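PDB 1S7J: phenazine biosynthesis protein PhzF family from Enterococcus faecalis, which probably acts as an isomerase of the PhzF family, although its own substrate and reaction are not established. Local coordinates for residues Met1-Tyr5 / Ala254-Leu260; Lys28-Glu32 / Ala58-Phe62. One frame throughout, in Å; residues are numbered along the deposited sequence.

Contact 1: Met1-Tyr5 / Ala254-Leu260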
loop_
_atom_site.group_PDB
_atom_site.type_symbol
_atom_site.label_atom_id
_atom_site.label_comp_id
_atom_site.label_asym_id
_atom_site.label_seq_id
_atom_site.Cartn_x
_atom_site.Cartn_y
_atom_site.Cartn_z
ATOM N N MET A 1 3.521 15.025 27.554
ATOM C CA MET A 1 2.530 15.962 26.943
ATOM C C MET A 1 2.855 16.201 25.452
ATOM O O MET A 1 1.953 16.383 24.637
ATOM C CB MET A 1 2.576 17.278 27.741
ATOM C CG MET A 1 1.275 18.061 27.585
ATOM S SD MET A 1 1.544 19.842 27.619
ATOM C CE MET A 1 0.398 20.360 28.905
ATOM N N SER A 2 4.135 16.172 25.112
ATOM C CA SER A 2 4.566 16.387 23.723
ATOM C C SER A 2 5.011 15.054 23.032
ATOM O O SER A 2 5.864 14.330 23.545
ATOM C CB SER A 2 5.695 17.426 23.690
ATOM O OG SER A 2 6.138 17.695 22.374
ATOM N N TYR A 3 4.402 14.764 21.883
ATOM C CA TYR A 3 4.699 13.547 21.122
ATOM C C TYR A 3 4.979 13.866 19.670
ATOM O O TYR A 3 4.066 14.147 18.913
ATOM C CB TYR A 3 3.503 12.589 21.172
ATOM C CG TYR A 3 3.118 12.116 22.550
ATOM C CD1 TYR A 3 2.583 12.991 23.478
ATOM C CD2 TYR A 3 3.285 10.793 22.920
ATOM C CE1 TYR A 3 2.226 12.562 24.754
ATOM C CE2 TYR A 3 2.930 10.351 24.190
ATOM C CZ TYR A 3 2.403 11.247 25.103
ATOM O OH TYR A 3 2.065 10.836 26.373
ATOM N N PRO A 4 6.236 13.774 19.250
ATOM C CA PRO A 4 6.581 14.071 17.847
ATOM C C PRO A 4 5.835 13.159 16.858
ATOM O O PRO A 4 5.562 11.999 17.167
ATOM C CB PRO A 4 8.092 13.782 17.794
ATOM C CG PRO A 4 8.543 13.989 19.222
ATOM C CD PRO A 4 7.430 13.355 20.007
ATOM N N TYR A 5 5.486 13.693 15.686
ATOM C CA TYR A 5 4.819 12.903 14.671
ATOM C C TYR A 5 5.281 13.347 13.327
ATOM O O TYR A 5 5.916 14.395 13.192
ATOM C CB TYR A 5 3.280 12.984 14.787
ATOM C CG TYR A 5 2.686 14.327 14.462
ATOM C CD1 TYR A 5 2.482 14.724 13.139
ATOM C CD2 TYR A 5 2.335 15.216 15.476
ATOM C CE1 TYR A 5 1.954 15.972 12.839
ATOM C CE2 TYR A 5 1.810 16.454 15.188
ATOM C CZ TYR A 5 1.619 16.833 13.869
ATOM O OH TYR A 5 1.099 18.071 13.592
ATOM N N ALA A 254 4.659 16.869 6.655
ATOM C CA ALA A 254 4.704 17.654 7.873
ATOM C C ALA A 254 5.352 16.917 9.031
ATOM O O ALA A 254 5.393 15.692 9.061
ATOM C CB ALA A 254 3.298 18.083 8.268
ATOM N N LYS A 255 5.824 17.688 9.993
ATOM C CA LYS A 255 6.480 17.190 11.198
ATOM C C LYS A 255 5.987 18.085 12.323
ATOM O O LYS A 255 5.913 19.305 12.144
ATOM C CB LYS A 255 8.010 17.357 11.057
ATOM C CG LYS A 255 8.794 17.044 12.311
ATOM C CD LYS A 255 10.161 17.734 12.290
ATOM C CE LYS A 255 10.600 18.127 13.699
ATOM N NZ LYS A 255 11.974 18.707 13.716
ATOM N N GLY A 256 5.676 17.523 13.465
ATOM C CA GLY A 256 5.200 18.350 14.553
ATOM C C GLY A 256 5.152 17.616 15.834
ATOM O O GLY A 256 5.942 16.704 16.058
ATOM N N GLU A 257 4.209 17.983 16.705
ATOM C CA GLU A 257 4.043 17.349 17.999
ATOM C C GLU A 257 2.573 17.351 18.394
ATOM O O GLU A 257 1.891 18.348 18.207
ATOM C CB GLU A 257 4.826 18.107 19.056
ATOM C CG GLU A 257 6.276 18.326 18.724
ATOM C CD GLU A 257 6.978 19.177 19.740
ATOM O OE1 GLU A 257 6.467 20.283 20.060
ATOM O OE2 GLU A 257 8.039 18.747 20.230
ATOM N N ALA A 258 2.080 16.220 18.913
ATOM C CA ALA A 258 0.701 16.128 19.357
ATOM C C ALA A 258 0.754 16.301 20.872
ATOM O O ALA A 258 1.772 15.998 21.489
ATOM C CB ALA A 258 0.089 14.764 18.963
ATOM N N TYR A 259 -0.305 16.852 21.459
ATOM C CA TYR A 259 -0.349 17.083 22.906
ATOM C C TYR A 259 -1.485 16.289 23.533
ATOM O O TYR A 259 -2.615 16.326 23.047
ATOM C CB TYR A 259 -0.519 18.585 23.191
ATOM C CG TYR A 259 0.592 19.449 22.614
ATOM C CD1 TYR A 259 0.433 20.093 21.385
ATOM C CD2 TYR A 259 1.814 19.579 23.274
ATOM C CE1 TYR A 259 1.479 20.850 20.818
ATOM C CE2 TYR A 259 2.862 20.331 22.718
ATOM C CZ TYR A 259 2.685 20.956 21.487
ATOM O OH TYR A 259 3.721 21.662 20.910
ATOM N N LEU A 260 -1.179 15.559 24.613
ATOM C CA LEU A 260 -2.184 14.718 25.282
ATOM C C LEU A 260 -2.294 14.973 26.787
ATOM O O LEU A 260 -3.341 14.580 27.385
ATOM C CB LEU A 260 -1.856 13.249 25.039
ATOM C CG LEU A 260 -1.529 12.861 23.603
ATOM C CD1 LEU A 260 -1.212 11.387 23.555
ATOM C CD2 LEU A 260 -2.696 13.209 22.674
#
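The ring of Y5 lies against the backbone of G256. One face carries G256 CA at 4.1 Å from the ring centroid, a CH-pi contact, and A258 N sits at the ring edge. CG of Y5 stands between its own backbone N and carbonyl carbon (chi1 68°), which swings the ring across to the 254-260 strand. Y3, on the same face of the sheet, takes a methyl group over its ring. L260 CD1 is 4.0 Å from the Y3 centroid, 17° off the ring normal and shifted toward the rim, another CH-pi contact. A258 O lies at the ring edge, near its plane.

The strands run antiparallel. Y3 and A258 form a hydrogen-bonded pair, with Y3 N to A258 O at 2.9 Å and A258 N to Y3 O at 2.9 Å. Y5 and G256 form the next such pair, at 3.1 Å both for Y5 N to G256 O and for G256 N to Y5 O. L260 N to M1 O adds a fifth bond. On the other face, S2 OG is 3.1 Å from E257 OE2.

Backbone bonds therefore set the register of this antiparallel ladder at the surface, where the terminal strands pair. The rings of Y3 and Y5 pack on one face, while S2, P4, E257 and Y259 line the other.

Contact 2: Lys28-Glu32 / Ala58-Phe62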
loop_
_atom_site.group_PDB
_atom_site.type_symbol
_atom_site.label_atom_id
_atom_site.label_comp_id
_atom_site.label_asym_id
_atom_site.label_seq_id
_atom_site.Cartn_x
_atom_site.Cartn_y
_atom_site.Cartn_z
ATOM N N LYS A 28 7.511 4.636 24.608
ATOM C CA LYS A 28 6.764 3.601 25.321
ATOM C C LYS A 28 5.351 3.552 24.725
ATOM O O LYS A 28 4.949 4.449 23.991
ATOM C CB LYS A 28 6.707 3.891 26.829
ATOM C CG LYS A 28 6.166 5.258 27.187
ATOM C CD LYS A 28 6.249 5.524 28.679
ATOM C CE LYS A 28 5.780 6.939 29.006
ATOM N NZ LYS A 28 5.743 7.199 30.469
ATOM N N TRP A 29 4.617 2.492 25.005
ATOM C CA TRP A 29 3.283 2.352 24.468
ATOM C C TRP A 29 2.186 3.166 25.140
ATOM O O TRP A 29 2.084 3.214 26.368
ATOM C CB TRP A 29 2.872 0.896 24.429
ATOM C CG TRP A 29 3.467 0.131 23.302
ATOM C CD1 TRP A 29 4.292 -0.946 23.391
ATOM C CD2 TRP A 29 3.253 0.356 21.891
ATOM N NE1 TRP A 29 4.605 -1.414 22.138
ATOM C CE2 TRP A 29 3.981 -0.634 21.202
ATOM C CE3 TRP A 29 2.525 1.290 21.157
ATOM C CZ2 TRP A 29 3.998 -0.712 19.802
ATOM C CZ3 TRP A 29 2.546 1.210 19.768
ATOM C CH2 TRP A 29 3.278 0.217 19.111
ATOM N N LEU A 30 1.369 3.795 24.307
ATOM C CA LEU A 30 0.232 4.572 24.764
ATOM C C LEU A 30 -0.930 3.582 24.871
ATOM O O LEU A 30 -0.866 2.491 24.296
ATOM C CB LEU A 30 -0.121 5.654 23.723
ATOM C CG LEU A 30 0.778 6.888 23.592
ATOM C CD1 LEU A 30 0.489 7.613 22.285
ATOM C CD2 LEU A 30 0.566 7.816 24.786
ATOM N N PRO A 31 -1.970 3.923 25.644
ATOM C CA PRO A 31 -3.116 3.019 25.778
ATOM C C PRO A 31 -3.778 2.831 24.407
ATOM O O PRO A 31 -3.680 3.711 23.553
ATOM C CB PRO A 31 -4.027 3.774 26.730
ATOM C CG PRO A 31 -3.051 4.512 27.611
ATOM C CD PRO A 31 -2.069 5.043 26.600
ATOM N N GLU A 32 -4.406 1.686 24.196
ATOM C CA GLU A 32 -5.087 1.380 22.934
ATOM C C GLU A 32 -6.051 2.497 22.525
ATOM O O GLU A 32 -6.073 2.914 21.356
ATOM C CB GLU A 32 -5.837 0.043 23.080
ATOM C CG GLU A 32 -7.228 -0.032 22.418
ATOM C CD GLU A 32 -7.179 -0.360 20.933
ATOM O OE1 GLU A 32 -8.138 0.017 20.208
ATOM O OE2 GLU A 32 -6.203 -1.011 20.488
ATOM N N ALA A 58 8.413 -2.558 17.390
ATOM C CA ALA A 58 7.057 -3.055 17.462
ATOM C C ALA A 58 6.118 -2.086 16.699
ATOM O O ALA A 58 6.021 -0.913 17.047
ATOM C CB ALA A 58 6.624 -3.177 18.909
ATOM N N LEU A 59 5.478 -2.582 15.639
ATOM C CA LEU A 59 4.567 -1.765 14.842
ATOM C C LEU A 59 3.115 -1.970 15.240
ATOM O O LEU A 59 2.723 -3.048 15.684
ATOM C CB LEU A 59 4.723 -2.068 13.354
ATOM C CG LEU A 59 5.228 -0.931 12.463
ATOM C CD1 LEU A 59 5.198 -1.393 11.026
ATOM C CD2 LEU A 59 4.386 0.337 12.636
ATOM N N ARG A 60 2.312 -0.942 14.968
ATOM C CA ARG A 60 0.895 -0.923 15.281
ATOM C C ARG A 60 0.233 0.062 14.299
ATOM O O ARG A 60 0.693 1.196 14.159
ATOM C CB ARG A 60 0.706 -0.407 16.696
ATOM C CG ARG A 60 -0.358 -1.082 17.487
ATOM C CD ARG A 60 0.242 -2.052 18.471
ATOM N NE ARG A 60 -0.302 -1.876 19.819
ATOM C CZ ARG A 60 -1.569 -2.131 20.162
ATOM N NH1 ARG A 60 -1.970 -1.946 21.413
ATOM N NH2 ARG A 60 -2.428 -2.561 19.259
ATOM N N TRP A 61 -0.794 -0.377 13.587
ATOM C CA TRP A 61 -1.487 0.502 12.649
ATOM C C TRP A 61 -2.913 0.687 13.084
ATOM O O TRP A 61 -3.552 -0.244 13.581
ATOM C CB TRP A 61 -1.495 -0.063 11.236
ATOM C CG TRP A 61 -0.211 -0.629 10.767
ATOM C CD1 TRP A 61 0.704 -0.029 9.941
ATOM C CD2 TRP A 61 0.278 -1.944 11.011
ATOM N NE1 TRP A 61 1.718 -0.899 9.650
ATOM C CE2 TRP A 61 1.483 -2.089 10.295
ATOM C CE3 TRP A 61 -0.194 -3.035 11.768
ATOM C CZ2 TRP A 61 2.229 -3.272 10.303
ATOM C CZ3 TRP A 61 0.547 -4.212 11.780
ATOM C CH2 TRP A 61 1.745 -4.321 11.050
ATOM N N PHE A 62 -3.426 1.898 12.872
ATOM C CA PHE A 62 -4.795 2.258 13.196
ATOM C C PHE A 62 -5.385 3.123 12.109
ATOM O O PHE A 62 -4.676 3.923 11.509
ATOM C CB PHE A 62 -4.836 3.102 14.479
ATOM C CG PHE A 62 -4.579 2.335 15.731
ATOM C CD1 PHE A 62 -3.279 2.099 16.164
ATOM C CD2 PHE A 62 -5.636 1.872 16.509
ATOM C CE1 PHE A 62 -3.034 1.422 17.348
ATOM C CE2 PHE A 62 -5.403 1.192 17.701
ATOM C CZ PHE A 62 -4.097 0.965 18.120
#
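Apolar contact is made mainly by W29, whose indole reaches across to the strand 58-62. CG of W29 is anti to its carbonyl carbon (chi1 -78°), and the six-membered ring leads. W29 CZ2 is 3.7 Å from A58 CB, which lies at the ring edge in plane. W29 CH2 is 3.6 Å from R60 CB, and the arginine chain continues from there over one indole face. F49 and V51 of strand 47-53 also touch W29.

The contacts of the charged groups are looser. The R60 guanidinium is turned 68° from the indole plane, and its CZ is 5.4 Å from the centroid of the six-membered ring of W29, so any cation-pi attraction is weak. Bends at chi2 and chi3 carry the R60 head back over the ring. E32 OE2 stays 4.3 Å from R60 NH2, beyond a salt bridge; that nitrogen pairs with E67 instead. E32 OE2 also lies near E67, so R60 probably eases the repulsion between these acids.

A third kind is carboxylate against ring edge: E32 OE2 is 3.6 Å from F62 CE2, and the two planes are 50° apart.

P31 is the N-cap of helix 32-42, whose M35 and A39 pack on F62. The contact thus joins the loop before this helix, and its first residue, to strand 56-62. F62 lies about 7 Å, side chain to side chain, from E46, the predicted active-site residue, in what is probably the diaminopimelate-epimerase-like fold of the PhzF family.

The chain starts in contact 1, where strand 2-10 pairs with the far end of strand 243-259. This closes a loop over almost the whole protein and brings the two termini together. After strand 19-25 the chain enters the segment 28-32, a loop that leads into helix 32-42. It then forms that helix and strand 47-53, and returns in strand 56-62 to close contact 2. That short loop is nested inside the long one. Contact 1 ties terminal strands together, whereas contact 2 ties the loop into helix 32-42 to strand 56-62. Their centres are about 15 Å apart, yet they touch: L30 CD2 packs 3.5 Å from Y3 CE2, and also meets L260.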